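Local coordinates for peroxinectin A (Dictyostelium discoideum, PDB 6ERC), which uses hydrogen peroxide to oxidise phenolic donors, iodide and thiocyanate at a covalently modified heme, acting as a secreted peroxidase, at residues F35-P41 and R118-T122; G214-P218 and S330-A336; K264-E269 and T487-A491. All coordinates share one frame; numbering follows the deposited sequence.

Contact 1: F35-P41 and R118-T122; sequences FNKNGFP and RTRAT. With BMA (beta-D-mannopyranose), chain H.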
loop_
_atom_site.group_PDB
_atom_site.type_symbol
_atom_site.label_atom_id
_atom_site.label_comp_id
_atom_site.label_asym_id
_atom_site.label_seq_id
_atom_site.Cartn_x
_atom_site.Cartn_y
_atom_site.Cartn_z
ATOM N N PHE A 35 -19.983 14.146 -0.300
ATOM C CA PHE A 35 -18.818 14.436 -1.123
ATOM C C PHE A 35 -19.180 14.848 -2.544
ATOM O O PHE A 35 -18.279 15.163 -3.328
ATOM C CB PHE A 35 -17.864 13.228 -1.154
ATOM C CG PHE A 35 -18.542 11.912 -1.428
ATOM C CD1 PHE A 35 -18.816 11.512 -2.724
ATOM C CD2 PHE A 35 -18.887 11.067 -0.387
ATOM C CE1 PHE A 35 -19.432 10.303 -2.975
ATOM C CE2 PHE A 35 -19.504 9.855 -0.633
ATOM C CZ PHE A 35 -19.776 9.474 -1.929
ATOM N N ASN A 36 -20.465 14.859 -2.895
ATOM C CA ASN A 36 -20.936 15.402 -4.169
ATOM C C ASN A 36 -20.167 14.786 -5.343
ATOM O O ASN A 36 -19.397 15.443 -6.044
ATOM C CB ASN A 36 -20.811 16.929 -4.159
ATOM C CG ASN A 36 -21.641 17.587 -5.236
ATOM O OD1 ASN A 36 -22.846 17.764 -5.081
ATOM N ND2 ASN A 36 -21.000 17.962 -6.331
ATOM N N LYS A 37 -20.420 13.490 -5.541
ATOM C CA LYS A 37 -19.652 12.691 -6.493
ATOM C C LYS A 37 -19.524 13.384 -7.847
ATOM O O LYS A 37 -18.415 13.594 -8.351
ATOM C CB LYS A 37 -20.308 11.317 -6.664
ATOM C CG LYS A 37 -19.517 10.362 -7.552
ATOM C CD LYS A 37 -20.375 9.209 -8.056
ATOM C CE LYS A 37 -21.329 9.637 -9.168
ATOM N NZ LYS A 37 -20.609 10.112 -10.386
ATOM N N ASN A 38 -20.657 13.731 -8.460
ATOM C CA ASN A 38 -20.640 14.241 -9.826
ATOM C C ASN A 38 -19.975 15.608 -9.943
ATOM O O ASN A 38 -19.593 16.000 -11.052
ATOM C CB ASN A 38 -22.066 14.310 -10.369
ATOM C CG ASN A 38 -22.694 12.941 -10.518
ATOM O OD1 ASN A 38 -22.017 11.970 -10.858
ATOM N ND2 ASN A 38 -23.995 12.855 -10.257
ATOM N N GLY A 39 -19.833 16.342 -8.842
ATOM C CA GLY A 39 -19.134 17.613 -8.866
ATOM C C GLY A 39 -17.925 17.614 -7.958
ATOM O O GLY A 39 -17.284 16.576 -7.774
ATOM N N PHE A 40 -17.586 18.787 -7.388
ATOM C CA PHE A 40 -16.550 18.850 -6.369
ATOM C C PHE A 40 -17.175 18.696 -4.985
ATOM O O PHE A 40 -18.337 19.058 -4.781
ATOM C CB PHE A 40 -15.805 20.183 -6.433
ATOM C CG PHE A 40 -15.192 20.494 -7.776
ATOM C CD1 PHE A 40 -14.966 19.499 -8.713
ATOM C CD2 PHE A 40 -14.831 21.795 -8.091
ATOM C CE1 PHE A 40 -14.395 19.801 -9.941
ATOM C CE2 PHE A 40 -14.263 22.100 -9.315
ATOM C CZ PHE A 40 -14.045 21.103 -10.239
ATOM N N PRO A 41 -16.452 18.164 -4.002
ATOM C CA PRO A 41 -16.982 18.160 -2.632
ATOM C C PRO A 41 -17.025 19.567 -2.058
ATOM O O PRO A 41 -16.152 20.396 -2.331
ATOM C CB PRO A 41 -15.994 17.275 -1.863
ATOM C CG PRO A 41 -15.243 16.524 -2.898
ATOM C CD PRO A 41 -15.200 17.401 -4.104
ATOM N N ARG A 118 -11.260 11.790 -9.645
ATOM C CA ARG A 118 -11.948 11.219 -8.499
ATOM C C ARG A 118 -12.076 9.708 -8.645
ATOM O O ARG A 118 -12.136 9.166 -9.752
ATOM C CB ARG A 118 -13.326 11.859 -8.332
ATOM C CG ARG A 118 -13.269 13.360 -8.066
ATOM C CD ARG A 118 -14.623 13.921 -7.654
ATOM N NE ARG A 118 -15.045 13.437 -6.342
ATOM C CZ ARG A 118 -16.116 13.876 -5.688
ATOM N NH1 ARG A 118 -16.884 14.817 -6.215
ATOM N NH2 ARG A 118 -16.420 13.374 -4.500
ATOM N N THR A 119 -12.111 9.029 -7.503
ATOM C CA THR A 119 -12.154 7.575 -7.485
ATOM C C THR A 119 -13.453 7.054 -8.081
ATOM O O THR A 119 -14.521 7.642 -7.899
ATOM C CB THR A 119 -11.999 7.066 -6.056
ATOM O OG1 THR A 119 -10.819 7.638 -5.484
ATOM C CG2 THR A 119 -11.887 5.544 -6.035
ATOM N N ARG A 120 -13.352 5.936 -8.796
ATOM C CA ARG A 120 -14.536 5.279 -9.322
ATOM C C ARG A 120 -15.523 5.007 -8.203
ATOM O O ARG A 120 -15.166 4.516 -7.126
ATOM C CB ARG A 120 -14.158 3.969 -10.014
ATOM C CG ARG A 120 -15.327 3.178 -10.605
ATOM C CD ARG A 120 -14.856 1.829 -11.104
ATOM N NE ARG A 120 -15.955 0.897 -11.346
ATOM C CZ ARG A 120 -15.790 -0.352 -11.777
ATOM N NH1 ARG A 120 -14.571 -0.823 -12.021
ATOM N NH2 ARG A 120 -16.844 -1.134 -11.967
ATOM N N ALA A 121 -16.776 5.337 -8.480
ATOM C CA ALA A 121 -17.852 5.152 -7.523
ATOM C C ALA A 121 -19.054 4.551 -8.236
ATOM O O ALA A 121 -19.159 4.577 -9.466
ATOM C CB ALA A 121 -18.245 6.473 -6.830
ATOM N N THR A 122 -19.953 3.997 -7.434
ATOM C CA THR A 122 -21.158 3.356 -7.926
ATOM C C THR A 122 -22.296 3.664 -6.965
ATOM O O THR A 122 -22.084 3.877 -5.767
ATOM C CB THR A 122 -20.967 1.828 -8.065
ATOM O OG1 THR A 122 -21.969 1.304 -8.941
ATOM C CG2 THR A 122 -21.072 1.125 -6.685
HETATM C C1 BMA H . -21.811 1.223 -10.503
HETATM C C2 BMA H . -20.927 1.204 -11.794
HETATM C C3 BMA H . -20.382 -0.227 -12.020
HETATM C C4 BMA H . -21.451 -1.299 -11.660
HETATM C C5 BMA H . -22.836 -0.632 -11.640
HETATM C C6 BMA H . -23.988 -1.603 -11.440
HETATM O O2 BMA H . -19.797 2.056 -11.658
HETATM O O3 BMA H . -19.193 -0.444 -11.287
HETATM O O4 BMA H . -21.455 -2.333 -12.632
HETATM O O5 BMA H . -22.868 0.289 -10.542
HETATM O O6 BMA H . -25.049 -1.297 -12.367
#

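Contact 2: G214-P218 and S330-A336; sequences GNENP and SYFNPHA. With HEM (protoporphyrin IX containing Fe), chain F.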
loop_
_atom_site.group_PDB
_atom_site.type_symbol
_atom_site.label_atom_id
_atom_site.label_comp_id
_atom_site.label_asym_id
_atom_site.label_seq_id
_atom_site.Cartn_x
_atom_site.Cartn_y
_atom_site.Cartn_z
ATOM N N GLY A 214 3.548 -1.960 -9.845
ATOM C CA GLY A 214 4.688 -2.655 -9.275
ATOM C C GLY A 214 6.002 -1.948 -9.535
ATOM O O GLY A 214 6.951 -2.093 -8.759
ATOM N N ASN A 215 6.081 -1.179 -10.619
ATOM C CA ASN A 215 7.291 -0.436 -10.941
ATOM C C ASN A 215 7.426 0.861 -10.154
ATOM O O ASN A 215 8.401 1.588 -10.373
ATOM C CB ASN A 215 7.331 -0.114 -12.437
ATOM C CG ASN A 215 7.406 -1.358 -13.301
ATOM O OD1 ASN A 215 8.491 -1.809 -13.668
ATOM N ND2 ASN A 215 6.248 -1.914 -13.635
ATOM N N GLU A 216 6.484 1.165 -9.252
ATOM C CA GLU A 216 6.490 2.453 -8.560
ATOM C C GLU A 216 7.881 2.791 -8.034
ATOM O O GLU A 216 8.379 3.903 -8.244
ATOM C CB GLU A 216 5.467 2.444 -7.420
ATOM C CG GLU A 216 5.036 3.839 -6.937
ATOM C CD GLU A 216 5.930 4.419 -5.847
ATOM O OE1 GLU A 216 6.972 3.810 -5.528
ATOM O OE2 GLU A 216 5.582 5.491 -5.301
ATOM N N ASN A 217 8.527 1.848 -7.356
ATOM C CA ASN A 217 9.891 2.066 -6.898
ATOM C C ASN A 217 10.640 0.744 -6.932
ATOM O O ASN A 217 10.024 -0.328 -6.910
ATOM C CB ASN A 217 9.930 2.669 -5.487
ATOM C CG ASN A 217 9.429 1.716 -4.428
ATOM O OD1 ASN A 217 10.190 0.904 -3.903
ATOM N ND2 ASN A 217 8.147 1.816 -4.098
ATOM N N PRO A 218 11.977 0.785 -6.982
ATOM C CA PRO A 218 12.739 -0.471 -7.096
ATOM C C PRO A 218 12.609 -1.365 -5.878
ATOM O O PRO A 218 12.446 -2.583 -6.025
ATOM C CB PRO A 218 14.186 0.009 -7.293
ATOM C CG PRO A 218 14.080 1.474 -7.652
ATOM C CD PRO A 218 12.854 1.966 -6.969
ATOM N N SER A 330 13.912 7.520 -8.632
ATOM C CA SER A 330 13.614 6.095 -8.692
ATOM C C SER A 330 12.173 5.795 -9.084
ATOM O O SER A 330 11.805 4.619 -9.161
ATOM C CB SER A 330 13.916 5.439 -7.341
ATOM O OG SER A 330 12.957 5.815 -6.368
ATOM N N TYR A 331 11.352 6.815 -9.332
ATOM C CA TYR A 331 9.955 6.592 -9.697
ATOM C C TYR A 331 9.886 5.927 -11.066
ATOM O O TYR A 331 10.271 6.524 -12.078
ATOM C CB TYR A 331 9.188 7.912 -9.702
ATOM C CG TYR A 331 9.058 8.572 -8.346
ATOM C CD1 TYR A 331 8.915 7.816 -7.186
ATOM C CD2 TYR A 331 9.075 9.959 -8.229
ATOM C CE1 TYR A 331 8.793 8.423 -5.948
ATOM C CE2 TYR A 331 8.954 10.576 -6.998
ATOM C CZ TYR A 331 8.813 9.803 -5.860
ATOM O OH TYR A 331 8.694 10.416 -4.631
ATOM N N PHE A 332 9.392 4.690 -11.099
ATOM C CA PHE A 332 9.226 3.942 -12.346
ATOM C C PHE A 332 10.525 3.924 -13.148
ATOM O O PHE A 332 10.568 4.285 -14.325
ATOM C CB PHE A 332 8.075 4.520 -13.169
ATOM C CG PHE A 332 6.749 4.459 -12.469
ATOM C CD1 PHE A 332 5.871 3.415 -12.710
ATOM C CD2 PHE A 332 6.386 5.435 -11.556
ATOM C CE1 PHE A 332 4.653 3.353 -12.060
ATOM C CE2 PHE A 332 5.171 5.375 -10.904
ATOM C CZ PHE A 332 4.303 4.332 -11.157
ATOM N N ASN A 333 11.597 3.487 -12.490
ATOM C CA ASN A 333 12.929 3.440 -13.092
ATOM C C ASN A 333 13.457 2.013 -13.043
ATOM O O ASN A 333 13.926 1.561 -11.983
ATOM C CB ASN A 333 13.884 4.387 -12.369
ATOM C CG ASN A 333 15.286 4.345 -12.941
ATOM O OD1 ASN A 333 15.499 3.876 -14.059
ATOM N ND2 ASN A 333 16.253 4.834 -12.172
ATOM N N PRO A 334 13.404 1.262 -14.148
ATOM C CA PRO A 334 13.962 -0.099 -14.132
ATOM C C PRO A 334 15.475 -0.140 -13.987
ATOM O O PRO A 334 16.001 -1.154 -13.509
ATOM C CB PRO A 334 13.521 -0.680 -15.486
ATOM C CG PRO A 334 12.390 0.192 -15.940
ATOM C CD PRO A 334 12.697 1.552 -15.407
ATOM N N HIS A 335 16.191 0.916 -14.384
ATOM C CA HIS A 335 17.648 0.899 -14.296
ATOM C C HIS A 335 18.141 0.647 -12.878
ATOM O O HIS A 335 19.297 0.245 -12.699
ATOM C CB HIS A 335 18.224 2.218 -14.811
ATOM C CG HIS A 335 18.217 2.329 -16.302
ATOM N ND1 HIS A 335 19.369 2.492 -17.041
ATOM C CD2 HIS A 335 17.200 2.286 -17.194
ATOM C CE1 HIS A 335 19.061 2.553 -18.324
ATOM N NE2 HIS A 335 17.751 2.430 -18.444
ATOM N N ALA A 336 17.297 0.872 -11.870
ATOM C CA ALA A 336 17.700 0.625 -10.492
ATOM C C ALA A 336 18.045 -0.838 -10.242
ATOM O O ALA A 336 18.743 -1.135 -9.266
ATOM C CB ALA A 336 16.593 1.068 -9.540
HETATM C CHA HEM F . -1.689 5.182 -2.405
HETATM C CHB HEM F . 2.740 6.374 -3.933
HETATM C CHC HEM F . 4.653 4.170 -0.040
HETATM C CHD HEM F . 0.200 3.197 1.596
HETATM C C1A HEM F . -0.660 5.746 -3.117
HETATM C C2A HEM F . -0.802 6.625 -4.251
HETATM C C3A HEM F . 0.418 6.962 -4.679
HETATM C C4A HEM F . 1.376 6.297 -3.825
HETATM C CMA HEM F . 0.768 7.883 -5.869
HETATM C CAA HEM F . -2.151 7.086 -4.828
HETATM C CBA HEM F . -2.265 8.577 -4.543
HETATM C CGA HEM F . -3.713 8.989 -4.541
HETATM O O1A HEM F . -4.482 8.504 -3.671
HETATM O O2A HEM F . -4.100 9.816 -5.404
HETATM C C1B HEM F . 3.631 5.861 -3.021
HETATM C C2B HEM F . 5.067 5.941 -3.135
HETATM C C3B HEM F . 5.603 5.330 -2.066
HETATM C C4B HEM F . 4.516 4.846 -1.238
HETATM C CMB HEM F . 5.768 6.625 -4.326
HETATM C CAB HEM F . 7.089 5.134 -1.684
HETATM C CBB HEM F . 8.101 5.646 -2.392
HETATM C C1C HEM F . 3.621 3.719 0.754
HETATM C C2C HEM F . 3.749 3.022 2.022
HETATM C C3C HEM F . 2.505 2.751 2.474
HETATM C C4C HEM F . 1.572 3.272 1.499
HETATM C CMC HEM F . 5.127 2.712 2.645
HETATM C CAC HEM F . 1.981 2.040 3.749
HETATM C CBC HEM F . 2.733 1.505 4.713
HETATM C C1D HEM F . -0.693 3.609 0.637
HETATM C C2D HEM F . -2.121 3.393 0.661
HETATM C C3D HEM F . -2.634 3.952 -0.440
HETATM C C4D HEM F . -1.554 4.523 -1.206
HETATM C CMD HEM F . -2.884 2.671 1.790
HETATM C CAD HEM F . -4.106 3.976 -0.887
HETATM C CBD HEM F . -4.364 2.605 -1.504
HETATM C CGD HEM F . -5.345 2.696 -2.647
HETATM O O1D HEM F . -4.905 2.990 -3.788
HETATM O O2D HEM F . -6.564 2.471 -2.436
HETATM N NA HEM F . 0.685 5.564 -2.884
HETATM N NB HEM F . 3.327 5.188 -1.854
HETATM N NC HEM F . 2.279 3.850 0.468
HETATM N ND HEM F . -0.383 4.300 -0.517
HETATM FE FE HEM F . 1.450 4.689 -1.203
#

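Contact 3: K264-E269 and T487-A491; sequences KITYDE and TTTFA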
loop_
_atom_site.group_PDB
_atom_site.type_symbol
_atom_site.label_atom_id
_atom_site.label_comp_id
_atom_site.label_asym_id
_atom_site.label_seq_id
_atom_site.Cartn_x
_atom_site.Cartn_y
_atom_site.Cartn_z
ATOM N N LYS A 264 1.975 -14.885 6.363
ATOM C CA LYS A 264 2.665 -15.128 7.628
ATOM C C LYS A 264 3.571 -13.962 8.002
ATOM O O LYS A 264 3.616 -13.550 9.167
ATOM C CB LYS A 264 3.473 -16.423 7.552
ATOM C CG LYS A 264 3.960 -16.917 8.911
ATOM C CD LYS A 264 4.918 -18.088 8.775
ATOM C CE LYS A 264 5.344 -18.631 10.130
ATOM N NZ LYS A 264 6.372 -19.706 9.987
ATOM N N ILE A 265 4.314 -13.427 7.031
ATOM C CA ILE A 265 5.173 -12.277 7.304
ATOM C C ILE A 265 4.339 -11.095 7.781
ATOM O O ILE A 265 4.762 -10.328 8.654
ATOM C CB ILE A 265 6.001 -11.921 6.053
ATOM C CG1 ILE A 265 7.067 -12.992 5.808
ATOM C CG2 ILE A 265 6.654 -10.544 6.203
ATOM C CD1 ILE A 265 7.749 -12.888 4.469
ATOM N N THR A 266 3.142 -10.930 7.220
ATOM C CA THR A 266 2.294 -9.809 7.607
ATOM C C THR A 266 1.870 -9.919 9.069
ATOM O O THR A 266 2.004 -8.960 9.837
ATOM C CB THR A 266 1.071 -9.742 6.691
ATOM O OG1 THR A 266 1.501 -9.551 5.336
ATOM C CG2 THR A 266 0.151 -8.595 7.092
ATOM N N TYR A 267 1.364 -11.083 9.474
ATOM C CA TYR A 267 0.745 -11.227 10.786
ATOM C C TYR A 267 1.698 -11.717 11.869
ATOM O O TYR A 267 1.348 -11.640 13.052
ATOM C CB TYR A 267 -0.447 -12.181 10.702
ATOM C CG TYR A 267 -1.668 -11.559 10.065
ATOM C CD1 TYR A 267 -1.669 -11.202 8.723
ATOM C CD2 TYR A 267 -2.820 -11.332 10.803
ATOM C CE1 TYR A 267 -2.781 -10.633 8.138
ATOM C CE2 TYR A 267 -3.938 -10.766 10.223
ATOM C CZ TYR A 267 -3.912 -10.420 8.891
ATOM O OH TYR A 267 -5.022 -9.858 8.305
ATOM N N ASP A 268 2.875 -12.224 11.508
ATOM C CA ASP A 268 3.871 -12.613 12.500
ATOM C C ASP A 268 4.988 -11.593 12.653
ATOM O O ASP A 268 5.590 -11.510 13.729
ATOM C CB ASP A 268 4.487 -13.972 12.145
ATOM C CG ASP A 268 3.563 -15.137 12.459
ATOM O OD1 ASP A 268 2.430 -14.899 12.929
ATOM O OD2 ASP A 268 3.978 -16.296 12.242
ATOM N N GLU A 269 5.273 -10.811 11.613
ATOM C CA GLU A 269 6.350 -9.832 11.646
ATOM C C GLU A 269 5.858 -8.403 11.473
ATOM O O GLU A 269 6.149 -7.550 12.317
ATOM C CB GLU A 269 7.390 -10.160 10.561
ATOM C CG GLU A 269 8.189 -11.417 10.837
ATOM C CD GLU A 269 9.219 -11.702 9.760
ATOM O OE1 GLU A 269 8.838 -12.225 8.690
ATOM O OE2 GLU A 269 10.410 -11.397 9.979
ATOM N N THR A 487 7.493 -22.213 4.482
ATOM C CA THR A 487 7.207 -20.865 4.952
ATOM C C THR A 487 8.071 -20.539 6.163
ATOM O O THR A 487 8.006 -21.225 7.187
ATOM C CB THR A 487 5.726 -20.737 5.294
ATOM O OG1 THR A 487 4.944 -21.127 4.159
ATOM C CG2 THR A 487 5.389 -19.307 5.660
ATOM N N THR A 488 8.873 -19.481 6.046
ATOM C CA THR A 488 9.765 -19.064 7.120
ATOM C C THR A 488 9.652 -17.560 7.342
ATOM O O THR A 488 8.708 -16.926 6.857
ATOM C CB THR A 488 11.207 -19.457 6.786
ATOM O OG1 THR A 488 12.069 -19.122 7.880
ATOM C CG2 THR A 488 11.683 -18.751 5.522
ATOM N N THR A 489 10.602 -16.980 8.072
ATOM C CA THR A 489 10.616 -15.541 8.281
ATOM C C THR A 489 11.109 -14.820 7.029
ATOM O O THR A 489 11.777 -15.395 6.167
ATOM C CB THR A 489 11.501 -15.162 9.470
ATOM O OG1 THR A 489 12.846 -15.597 9.233
ATOM C CG2 THR A 489 10.977 -15.789 10.752
ATOM N N PHE A 490 10.768 -13.534 6.944
ATOM C CA PHE A 490 11.156 -12.734 5.788
ATOM C C PHE A 490 12.668 -12.754 5.589
ATOM O O PHE A 490 13.152 -12.859 4.455
ATOM C CB PHE A 490 10.646 -11.302 5.972
ATOM C CG PHE A 490 10.781 -10.426 4.751
ATOM C CD1 PHE A 490 10.918 -10.964 3.481
ATOM C CD2 PHE A 490 10.766 -9.049 4.883
ATOM C CE1 PHE A 490 11.037 -10.143 2.374
ATOM C CE2 PHE A 490 10.886 -8.229 3.781
ATOM C CZ PHE A 490 11.022 -8.778 2.526
ATOM N N ALA A 491 13.431 -12.668 6.680
ATOM C CA ALA A 491 14.885 -12.644 6.568
ATOM C C ALA A 491 15.410 -13.898 5.886
ATOM O O ALA A 491 16.357 -13.832 5.092
ATOM C CB ALA A 491 15.516 -12.491 7.951
HETATM O O HOH W 1 12.650 -11.435 8.845
#

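Contact 1: F35-P41 and R118-T122
The guanidinium of Arg118 slides between Pro41 and Lys37: Pro41 CG lies 3.6 Å above one face, offset toward the rim, and Lys37 CA lies over the other. The edge of the group turns to the backbone of the loop. Arg118 NH2 donates to Phe35 O at 2.8 Å, approaching from above the carbonyl plane, while Arg118 NH1 bonds to Asn36 O at 2.6 Å. The modelled separation of Arg118 NH1 and Gly39 O, 2.4 Å, is very short, so this third bond is less certain in detail. Asn36 O also accepts Gly39 N, the bond that closes the type I turn Asn36–Gly39, and its two donors arrive from opposite faces of its plane. A bend at CG–CD (chi3 68°) swings the end of Arg118 into this ring of carbonyls, and Asp389 forms a salt bridge with Arg118 NE. The Phe35 ring stands nearly upright to the guanidinium, the planes 81° apart. Farther along, the bent chain of Lys37 lays CD on Ala121 CB at 3.7 Å. Beyond it Thr122 OG1 is covalently joined to C1 of a mannose, whose O3 accepts an almost straight bond from Arg120 NH2 (169°). The whole is a beta turn pinned by a strand arginine through its main-chain carbonyls, beside an O-mannosylated threonine on the antiparallel sheet.

Contact 2: G214-P218 and S330-A336
Glu216 packs its backbone against the ring of Phe332 while its side chain forms the ester to the heme that marks the mammalian relatives in the animal heme peroxidase family: OE2 is bonded to the former methyl carbon CMB at 1.5 Å. The chain of Glu216 leaves with CG anti to the backbone N and then bends at chi2 (-88°), which carries the carboxyl group to the porphyrin edge. Its other oxygen, OE1, takes a bond from Asn217 ND2 at 2.7 Å; it lies in the plane of the Asn217 amide, which meets it from the anti side, well tilted from the carboxyl plane. Gln77 adds weak bonds to both Glu216 and Asn217. With CG anti to its carbonyl carbon (chi1 -61°), Phe332 lays its ring over the Glu216 backbone, and Glu216 CA sits over the ring centre in a CH-pi contact, 3.9 Å from the centroid and 12° off the normal; the CB of Asn215 meets CD1. An alanine in place of Phe332 would take away the ring that Glu216 CA packs on and is likely to open a gap beside Asn215 CB. Phe332 N donates to Glu216 O at 3.1 Å from above the carbonyl plane. Tyr331, whose CB points away, brings its ring back toward the cofactor. Ser330 CB rests on the ring of Pro218, and Tyr331 CE1 comes to 3.9 Å from the same heme carbon, CMB.

Contact 3: K264-E269 and T487-A491
The start of helix 490-497 is held by Glu269 of the long helix 247-275, whose carboxylate meets the first-turn amides of Phe490 and Ala491, immediately after Thr489 at the N-cap position. Phe490 N donates to Glu269 OE1 at 2.9 Å along a nearly straight path (163°), striking the oxygen on its syn side and close to the carboxylate plane. The second oxygen works through a water: Glu269 OE2 accepts from it at 2.5 Å, and the water in turn accepts from Ala491 N at 2.6 Å. Glu269 reaches this position with CG anti to its own carbonyl carbon (chi1 -69°) and an extended chain, which crosses the Phe490 side chain at about a right angle. Carboxylate and phenyl planes stand 78° apart, and Phe490 CB touches OE1.

Beside the polar bonds runs an apolar seam. Ile265 presses CD1 on Phe490 CB at 3.6 Å, and the same methyl grazes the start of the ring, whose far end leads off toward Trp75 and Met71 of helix 70-80. Lys264, fully extended, lies across Thr487 with its CD against CG2 at 3.4 Å, a contact of aliphatic carbons. Around the same helix, Gln261 binds Thr488 O, and the disulfide Cys257–Cys485 ties the chain just ahead of Thr487 to helix 247-275.

The helix start thus has its first two amide protons answered by a single carboxylate, one directly and one through water. A negative charge there would probably be stabilised by the positive end of the helix dipole, favouring the ionised form of Glu269 and coupling the short helix to the long one.

Overall arrangement
Contacts 1, 2 and 3 lie in one animal heme peroxidase unit without touching. Contact 1 closes first along the chain; its centre is about 31 Å from that of contact 2 and about 38 Å from that of contact 3, and it sits on the opposite side of the chain's centre from contact 3. Contacts 2 and 3 are about 25 Å apart at their centres and interleave, in the order 214-218, 264-269, 330-336, 487-491. Both lean on helix 70-80, through Gln77 and Trp75 respectively. Contact 1 reaches the heme side through helix 379-390, whose Arg386 also binds the heme. The heme-bearing centre is thus tied to the outer sheet and to the C-terminal region.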